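Local coordinates for hypothetical protein VC0802 (Vibrio cholerae, PDB 1ZVP), which is of unknown function but carries two ACT domains, a fold that often binds small regulatory ligands, and has been suggested to take part in transport, at residues 23-28 against 58-63; 76-81 against 85-90. All coordinates share one frame; numbering follows the deposited sequence.

The two contacts lie on opposite sides of the chain's centre: their own centres are 28 Å apart and their nearest atoms about 13 Å. Contact 1 (23-28 against 58-63) belongs to the first ACT domain and is complete in the sequence before contact 2 (76-81 against 85-90) starts in the second. Strand 71-76 runs between them: its first residue, F71, meets F26 of contact 1 edge-to-face, and its last, L76, begins contact 2. Each is a small contact of one helix residue, A60 with strand 24-29 and L87 with the preceding loop. Both lie next to the second subunit, which packs on F26 and T28 in contact 1 and on V85, T88 and A89 in contact 2.

Contact 1 of 2, residues 23-28 against 58-63; sequences DYVFCT and EKAQQA
V25 and A60 make a small, buried apolar contact where the short helix 57-61 lies against strand 24-29, which pairs with strand 50-56 and whose Y24 also bonds to F71. The methyl CB of A60 points at the strand and comes to 3.6 Å from V25 CG2. That branch stands between the backbone N and carbonyl carbon of V25 (chi1 -61° for CG1, which lies beside the N), an orientation that brings CG2, and not CG1, against A60. Two residues on, the same face of the strand offers C27, whose SG passes A60 CB at a looser 4.3 Å; one alanine methyl thus meets both side chains. This is consistent with an ACT domain, whose ferredoxin-like fold packs helices on one face of an antiparallel sheet; here a short one follows strand 50-56. Strand 24-29 is held to strand 50-56 by backbone bonds of V25 with L55 and C27 with L53, and L55 also touches both C27 and A60. F26 turns to the other face, where its ring meets F71 and F114 edge-to-face and packs on Y108 of the second subunit. The helix is already ending here: Q62 is the first residue to leave helical geometry.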
# COMPACT_ATOMS: atom_id res chain seq x y z
N ASP D 23 -10.84 -13.34 -6.26
CA ASP D 23 -11.53 -12.05 -6.14
C ASP D 23 -11.42 -11.61 -4.70
O ASP D 23 -11.69 -12.38 -3.79
CB ASP D 23 -13.01 -12.15 -6.52
CG ASP D 23 -13.24 -12.60 -7.96
OD1 ASP D 23 -12.31 -12.56 -8.81
OD2 ASP D 23 -14.39 -13.01 -8.24
N TYR D 24 -11.02 -10.36 -4.49
CA TYR D 24 -10.75 -9.87 -3.16
C TYR D 24 -11.68 -8.74 -2.80
O TYR D 24 -12.21 -8.09 -3.69
CB TYR D 24 -9.26 -9.48 -3.01
CG TYR D 24 -8.35 -10.69 -3.05
CD1 TYR D 24 -8.08 -11.43 -1.90
CD2 TYR D 24 -7.78 -11.11 -4.26
CE1 TYR D 24 -7.28 -12.56 -1.95
CE2 TYR D 24 -6.97 -12.24 -4.32
CZ TYR D 24 -6.72 -12.95 -3.16
OH TYR D 24 -5.91 -14.06 -3.22
N VAL D 25 -11.90 -8.56 -1.51
CA VAL D 25 -12.74 -7.49 -0.99
C VAL D 25 -12.06 -6.85 0.21
O VAL D 25 -11.30 -7.51 0.92
CB VAL D 25 -14.16 -8.00 -0.61
CG1 VAL D 25 -14.87 -8.56 -1.83
CG2 VAL D 25 -14.12 -9.03 0.51
N PHE D 26 -12.33 -5.57 0.42
CA PHE D 26 -11.83 -4.86 1.59
C PHE D 26 -12.93 -4.76 2.63
O PHE D 26 -14.08 -4.50 2.29
CB PHE D 26 -11.34 -3.46 1.22
CG PHE D 26 -9.94 -3.42 0.66
CD1 PHE D 26 -8.92 -2.77 1.36
CD2 PHE D 26 -9.64 -4.01 -0.57
CE1 PHE D 26 -7.63 -2.72 0.84
CE2 PHE D 26 -8.35 -3.97 -1.09
CZ PHE D 26 -7.34 -3.32 -0.39
N CYS D 27 -12.58 -4.98 3.89
CA CYS D 27 -13.53 -4.95 4.99
C CYS D 27 -12.92 -4.25 6.16
O CYS D 27 -11.70 -4.28 6.35
CB CYS D 27 -13.88 -6.37 5.46
SG CYS D 27 -14.55 -7.45 4.22
N THR D 28 -13.77 -3.61 6.94
CA THR D 28 -13.38 -3.13 8.25
C THR D 28 -14.23 -3.89 9.27
O THR D 28 -15.42 -4.11 9.06
CB THR D 28 -13.52 -1.59 8.35
OG1 THR D 28 -12.80 -1.11 9.49
CG2 THR D 28 -14.99 -1.14 8.42
N GLU D 58 -15.79 -14.79 -1.40
CA GLU D 58 -16.76 -15.69 -0.76
C GLU D 58 -16.38 -16.20 0.62
O GLU D 58 -17.21 -16.79 1.30
CB GLU D 58 -17.17 -16.85 -1.69
CG GLU D 58 -16.02 -17.58 -2.40
CD GLU D 58 -15.05 -18.24 -1.43
OE1 GLU D 58 -15.42 -19.28 -0.83
OE2 GLU D 58 -13.91 -17.73 -1.28
N LYS D 59 -15.13 -15.99 1.04
CA LYS D 59 -14.72 -16.20 2.43
C LYS D 59 -15.32 -15.11 3.31
O LYS D 59 -15.68 -15.35 4.45
CB LYS D 59 -13.20 -16.17 2.57
CG LYS D 59 -12.54 -17.48 3.03
CD LYS D 59 -12.51 -18.53 1.93
CE LYS D 59 -11.17 -19.26 1.87
NZ LYS D 59 -10.10 -18.37 1.30
N ALA D 60 -15.41 -13.90 2.75
CA ALA D 60 -15.98 -12.76 3.46
C ALA D 60 -17.49 -12.82 3.40
O ALA D 60 -18.16 -12.48 4.37
CB ALA D 60 -15.48 -11.46 2.84
N GLN D 61 -18.01 -13.24 2.26
CA GLN D 61 -19.44 -13.23 2.00
C GLN D 61 -20.19 -14.18 2.95
O GLN D 61 -21.16 -13.76 3.62
CB GLN D 61 -19.72 -13.51 0.52
CG GLN D 61 -21.18 -13.59 0.14
CD GLN D 61 -21.64 -15.03 -0.02
OE1 GLN D 61 -21.14 -15.76 -0.88
NE2 GLN D 61 -22.59 -15.45 0.81
N GLN D 62 -19.74 -15.43 3.06
CA GLN D 62 -20.35 -16.33 4.04
C GLN D 62 -19.64 -16.39 5.40
O GLN D 62 -19.60 -17.43 6.06
CB GLN D 62 -20.68 -17.72 3.45
CG GLN D 62 -19.80 -18.21 2.31
CD GLN D 62 -18.51 -18.86 2.78
OE1 GLN D 62 -17.90 -18.42 3.76
NE2 GLN D 62 -18.08 -19.90 2.06
N ALA D 63 -19.08 -15.26 5.79
CA ALA D 63 -18.73 -14.99 7.18
C ALA D 63 -19.66 -13.87 7.61
O ALA D 63 -19.56 -13.37 8.73
CB ALA D 63 -17.30 -14.57 7.30

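Contact 2 of 2, residues 76-81 against 85-90; sequences LTVHSS and VGLTAA
L87, the first residue of helix 87-96, puts its two methyls onto separate side chains of the loop that follows strand 71-76. CG stands opposite the backbone N (chi1 -165°), which carries the isobutyl group out from the helix toward the loop, and chi2 of 71° spreads the methyls between V78 and S80. CD1 meets V78 CG1 tip to tip at 4.0 Å. In V78 the torsion of 82° leaves CG1 between the backbone N and the carbonyl carbon, aimed at the helix. CD2 takes the serine: it lies 3.6 Å from S80 CB and 3.4 Å from S80 OG, a van der Waals contact in which a hydroxyl rests on a methyl. That hydroxyl makes a weak hydrogen bond to the carbonyl O of S81, 3.3 Å from OG. In the second ACT domain the loop and helix form the crossover leaving strand 71-76, the beta-alpha step of the beta-alpha-beta unit that leads to strand 103-106. G86 is the N-cap residue, with a positive phi, and its O accepts the N-H of A90 at 2.9 Å between O and N. Beyond the loop, L87 also packs on L10, M15 and D111, while T88 turns its OG1 to a hydrogen bond with A102 O of the second subunit.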
# COMPACT_ATOMS: atom_id res chain seq x y z
N LEU D 76 3.80 -6.92 -8.71
CA LEU D 76 4.86 -6.42 -9.55
C LEU D 76 6.09 -7.24 -9.29
O LEU D 76 6.59 -7.27 -8.17
CB LEU D 76 5.11 -4.95 -9.23
CG LEU D 76 4.25 -3.89 -9.89
CD1 LEU D 76 2.96 -4.41 -10.55
CD2 LEU D 76 3.95 -2.83 -8.85
N THR D 77 6.57 -7.95 -10.32
CA THR D 77 7.76 -8.79 -10.18
C THR D 77 9.07 -8.01 -10.39
O THR D 77 10.15 -8.53 -10.11
CB THR D 77 7.73 -10.05 -11.09
OG1 THR D 77 7.59 -9.66 -12.46
CG2 THR D 77 6.59 -10.94 -10.71
N VAL D 78 8.96 -6.77 -10.87
CA VAL D 78 10.11 -5.88 -11.02
C VAL D 78 10.95 -5.84 -9.72
O VAL D 78 10.43 -5.86 -8.59
CB VAL D 78 9.68 -4.46 -11.50
CG1 VAL D 78 9.17 -3.59 -10.33
CG2 VAL D 78 10.81 -3.76 -12.24
N HIS D 79 12.26 -5.82 -9.92
CA HIS D 79 13.27 -5.91 -8.86
C HIS D 79 13.41 -4.59 -8.10
O HIS D 79 13.76 -3.55 -8.69
CB HIS D 79 14.60 -6.33 -9.49
CG HIS D 79 14.54 -6.40 -10.99
ND1 HIS D 79 14.49 -5.28 -11.80
CD2 HIS D 79 14.45 -7.47 -11.83
CE1 HIS D 79 14.41 -5.65 -13.06
NE2 HIS D 79 14.38 -6.97 -13.11
N SER D 80 13.11 -4.63 -6.80
CA SER D 80 13.16 -3.44 -5.94
C SER D 80 13.14 -3.76 -4.43
O SER D 80 12.79 -4.88 -4.03
CB SER D 80 12.00 -2.48 -6.28
OG SER D 80 12.10 -1.26 -5.56
N SER D 81 13.51 -2.77 -3.62
CA SER D 81 13.50 -2.87 -2.16
C SER D 81 12.50 -1.89 -1.53
O SER D 81 11.76 -1.19 -2.24
CB SER D 81 14.92 -2.68 -1.59
OG SER D 81 15.47 -1.42 -1.96
N VAL D 85 13.47 4.89 -4.53
CA VAL D 85 12.69 6.10 -4.77
C VAL D 85 12.27 6.20 -6.24
O VAL D 85 13.10 6.10 -7.16
CB VAL D 85 13.41 7.40 -4.25
CG1 VAL D 85 14.91 7.33 -4.47
CG2 VAL D 85 12.83 8.63 -4.91
N GLY D 86 10.96 6.39 -6.45
CA GLY D 86 10.39 6.50 -7.79
C GLY D 86 9.45 5.37 -8.18
O GLY D 86 8.64 5.54 -9.09
N LEU D 87 9.54 4.23 -7.50
CA LEU D 87 8.79 3.04 -7.89
C LEU D 87 7.27 3.16 -7.71
O LEU D 87 6.51 2.81 -8.62
CB LEU D 87 9.31 1.78 -7.19
CG LEU D 87 8.79 0.49 -7.85
CD1 LEU D 87 9.41 0.23 -9.22
CD2 LEU D 87 8.99 -0.69 -6.94
N THR D 88 6.83 3.67 -6.56
CA THR D 88 5.40 3.85 -6.31
C THR D 88 4.82 4.88 -7.25
O THR D 88 3.73 4.67 -7.79
CB THR D 88 5.11 4.21 -4.85
OG1 THR D 88 5.68 3.21 -3.99
CG2 THR D 88 3.62 4.27 -4.61
N ALA D 89 5.55 5.98 -7.45
CA ALA D 89 5.16 7.00 -8.40
C ALA D 89 5.02 6.42 -9.82
O ALA D 89 4.04 6.71 -10.51
CB ALA D 89 6.15 8.15 -8.36
N ALA D 90 5.99 5.60 -10.23
CA ALA D 90 5.99 4.95 -11.56
C ALA D 90 4.76 4.10 -11.81
O ALA D 90 4.03 4.35 -12.76
CB ALA D 90 7.26 4.13 -11.76